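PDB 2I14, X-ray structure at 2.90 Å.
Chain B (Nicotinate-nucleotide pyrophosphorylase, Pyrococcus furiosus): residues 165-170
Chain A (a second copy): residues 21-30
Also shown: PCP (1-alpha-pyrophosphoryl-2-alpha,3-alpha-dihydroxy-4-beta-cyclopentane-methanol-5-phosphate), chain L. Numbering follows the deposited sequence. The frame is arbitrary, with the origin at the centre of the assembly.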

# COMPACT_ATOMS: atom_id res chain seq x y z
N VAL B 165 35.60 18.71 -2.69
CA VAL B 165 35.52 18.19 -1.35
C VAL B 165 35.69 19.27 -0.28
O VAL B 165 36.57 20.11 -0.35
CB VAL B 165 36.59 17.10 -1.16
CG1 VAL B 165 37.21 17.20 0.24
CG2 VAL B 165 36.00 15.73 -1.41
N SER B 166 34.84 19.19 0.73
CA SER B 166 34.83 20.13 1.86
C SER B 166 36.06 19.99 2.76
O SER B 166 36.60 20.98 3.26
CB SER B 166 33.55 19.87 2.68
OG SER B 166 33.50 20.66 3.84
N GLY B 167 36.49 18.75 2.96
CA GLY B 167 37.62 18.48 3.83
C GLY B 167 38.98 18.95 3.36
O GLY B 167 39.42 18.64 2.25
N VAL B 168 39.66 19.70 4.23
CA VAL B 168 40.99 20.21 3.95
C VAL B 168 42.01 19.08 3.79
O VAL B 168 42.49 18.83 2.69
CB VAL B 168 41.48 21.11 5.08
CG1 VAL B 168 42.95 21.45 4.88
CG2 VAL B 168 40.64 22.37 5.14
N LEU B 169 42.34 18.43 4.89
CA LEU B 169 43.30 17.35 4.87
C LEU B 169 42.95 16.34 3.77
O LEU B 169 43.84 15.76 3.12
CB LEU B 169 43.35 16.67 6.25
CG LEU B 169 44.44 15.64 6.60
CD1 LEU B 169 44.10 14.30 5.97
CD2 LEU B 169 45.80 16.13 6.12
N GLY B 170 41.66 16.12 3.56
CA GLY B 170 41.24 15.19 2.53
C GLY B 170 41.54 15.70 1.13
O GLY B 170 41.95 14.94 0.24
C1 PCP L . 24.99 21.24 6.42
C2 PCP L . 26.36 20.52 6.40
C3 PCP L . 26.79 20.54 4.91
C4 PCP L . 25.47 20.40 4.12
C5 PCP L . 24.50 21.11 5.01
CP PCP L . 25.04 18.93 3.80
O1 PCP L . 25.14 22.73 6.66
O2 PCP L . 27.31 21.21 7.22
O3 PCP L . 27.42 21.77 4.52
OP PCP L . 24.82 18.06 4.96
P PCP L . 23.63 16.95 5.03
O1P PCP L . 24.23 15.72 5.59
O2P PCP L . 23.15 16.74 3.63
O3P PCP L . 22.59 17.52 5.92
PA PCP L . 23.94 23.77 6.77
O1A PCP L . 23.00 23.22 7.84
O2A PCP L . 23.28 23.80 5.42
O3A PCP L . 24.66 25.10 7.18
PB PCP L . 25.86 25.52 8.07
O1B PCP L . 25.93 27.00 8.24
O2B PCP L . 27.12 25.11 7.48
O3B PCP L . 25.79 24.91 9.43
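Chain A 21-30: GKTTDVYFLR

The stretch of chain A runs antiparallel to that of chain B: the CA of B:Gly167 lies 4.8 Å from the CA of A:Asp25, and the CA of B:Leu169 lies 5.2 Å from the CA of A:Thr23, so an advance along one chain is a retreat along the other. Chain A reaches this contact from A:Gly21, whose phi of 120° breaks the preceding helix, through a type I turn from A:Gly21 to A:Thr24. The turn is closed by a weak bond from A:Thr24 N to A:Gly21 O, 3.4 Å long. Phi/psi of -93/176 and -82/126 at A:Thr24 and A:Asp25 then describe an extended segment leading toward the helical turns beyond.

On chain B, B:Val165 is likewise extended, but its side chain comes no nearer than 7.4 Å to chain A. Contact begins at B:Ser166, which uses both side chain and backbone. Its t rotamer (chi1 176°) places OG 2.6 Å from A:Asp25 OD1, to which it donates a hydrogen bond; OD2 of the same carboxylate is satisfied elsewhere in the structure. The carbonyl B:Ser166 O accepts a hydrogen bond from A:Val26 N at 3.2 Å, with an N-H...O angle of 158°, and also lies 3.3 Å from A:Asp25 CA in a CA-H...O contact with an angle of 154° at the hydrogen.

B:Gly167, at the N-cap position, is the centre of a single bridge with A:Asp25. The bonds that define it are made by its neighbours: the one accepted by B:Ser166 O, and one from B:Val168 N to A:Thr24 O, 3.1 Å long with a nearly straight angle of 164°. B:Gly167 itself packs closely, its CA 3.7 Å from A:Thr24 O.

At B:Val168 the chain turns helical, and this residue has the largest covered area of the contact, 87 Å². Its CA-to-CB bond points toward chain A. The atom B:Val168 CG2 meets A:Val26 CG1 at 3.4 Å and A:Leu29 CD1 at 4.2 Å, while B:Val168 CB lies 3.4 Å from A:Lys22 O.

That carbonyl, A:Lys22 O, accepts a hydrogen bond from B:Leu169 N at 3.0 Å; the angle of 142° shows it more bent than the other two backbone bonds. The CB of B:Leu169 approaches A:Thr23 CG2 to 4.2 Å. B:Gly170 makes no contact, and together the two stretches bury 400 Å². Farther along chain A, A:Tyr27 OH donates a 2.7 Å hydrogen bond to PCP O2B.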

# COMPACT_ATOMS: atom_id res chain seq x y z
N GLY A 21 43.16 20.42 13.75
CA GLY A 21 41.99 21.02 13.13
C GLY A 21 42.14 20.97 11.62
O GLY A 21 41.39 21.60 10.89
N LYS A 22 43.13 20.20 11.18
CA LYS A 22 43.44 20.02 9.76
C LYS A 22 42.35 19.25 9.00
O LYS A 22 42.36 19.23 7.76
CB LYS A 22 44.76 19.26 9.60
CG LYS A 22 45.92 20.09 9.07
CD LYS A 22 46.37 21.17 10.05
CE LYS A 22 47.59 21.92 9.54
NZ LYS A 22 48.07 22.93 10.51
N THR A 23 41.43 18.64 9.73
CA THR A 23 40.36 17.85 9.12
C THR A 23 39.03 18.59 9.03
O THR A 23 37.99 17.95 8.90
CB THR A 23 40.10 16.55 9.91
OG1 THR A 23 39.91 16.87 11.30
CG2 THR A 23 41.26 15.59 9.77
N THR A 24 39.04 19.91 9.09
CA THR A 24 37.77 20.62 9.02
C THR A 24 37.40 21.04 7.62
O THR A 24 38.15 20.84 6.67
CB THR A 24 37.75 21.86 9.94
OG1 THR A 24 38.49 22.93 9.34
CG2 THR A 24 38.38 21.53 11.27
N ASP A 25 36.21 21.62 7.51
CA ASP A 25 35.68 22.13 6.25
C ASP A 25 36.32 23.51 6.05
O ASP A 25 36.22 24.37 6.94
CB ASP A 25 34.15 22.26 6.32
CG ASP A 25 33.45 20.98 6.81
OD1 ASP A 25 33.73 19.88 6.28
OD2 ASP A 25 32.61 21.07 7.72
N VAL A 26 36.97 23.73 4.91
CA VAL A 26 37.63 25.01 4.66
C VAL A 26 36.84 26.23 5.05
O VAL A 26 37.38 27.12 5.69
CB VAL A 26 38.01 25.21 3.18
CG1 VAL A 26 39.13 24.27 2.80
CG2 VAL A 26 36.78 25.02 2.29
N TYR A 27 35.57 26.27 4.68
CA TYR A 27 34.77 27.44 4.99
C TYR A 27 34.75 27.82 6.48
O TYR A 27 34.20 28.86 6.87
CB TYR A 27 33.36 27.31 4.43
CG TYR A 27 32.40 26.48 5.24
CD1 TYR A 27 31.05 26.84 5.31
CD2 TYR A 27 32.81 25.33 5.91
CE1 TYR A 27 30.13 26.08 6.02
CE2 TYR A 27 31.89 24.55 6.63
CZ TYR A 27 30.56 24.94 6.67
OH TYR A 27 29.63 24.18 7.34
N PHE A 28 35.36 26.99 7.32
CA PHE A 28 35.43 27.29 8.75
C PHE A 28 36.74 28.06 8.99
O PHE A 28 36.81 28.95 9.85
CB PHE A 28 35.38 25.99 9.57
CG PHE A 28 33.98 25.53 9.88
CD1 PHE A 28 33.70 24.16 10.01
CD2 PHE A 28 32.95 26.44 10.05
CE1 PHE A 28 32.40 23.73 10.30
CE2 PHE A 28 31.65 26.02 10.34
CZ PHE A 28 31.38 24.66 10.47
N LEU A 29 37.76 27.71 8.21
CA LEU A 29 39.06 28.37 8.28
C LEU A 29 38.85 29.79 7.82
O LEU A 29 39.27 30.75 8.49
CB LEU A 29 40.06 27.69 7.35
CG LEU A 29 40.94 26.61 7.98
CD1 LEU A 29 41.82 25.96 6.92
CD2 LEU A 29 41.79 27.26 9.06
N ARG A 30 38.19 29.92 6.68
CA ARG A 30 37.89 31.22 6.11
C ARG A 30 37.07 32.03 7.09
O ARG A 30 37.17 33.26 7.11
CB ARG A 30 37.17 31.05 4.78
CG ARG A 30 38.07 30.41 3.74
CD ARG A 30 37.36 30.04 2.47
NE ARG A 30 38.27 29.35 1.56
CZ ARG A 30 37.90 28.71 0.45
NH1 ARG A 30 36.61 28.65 0.11
NH2 ARG A 30 38.80 28.12 -0.32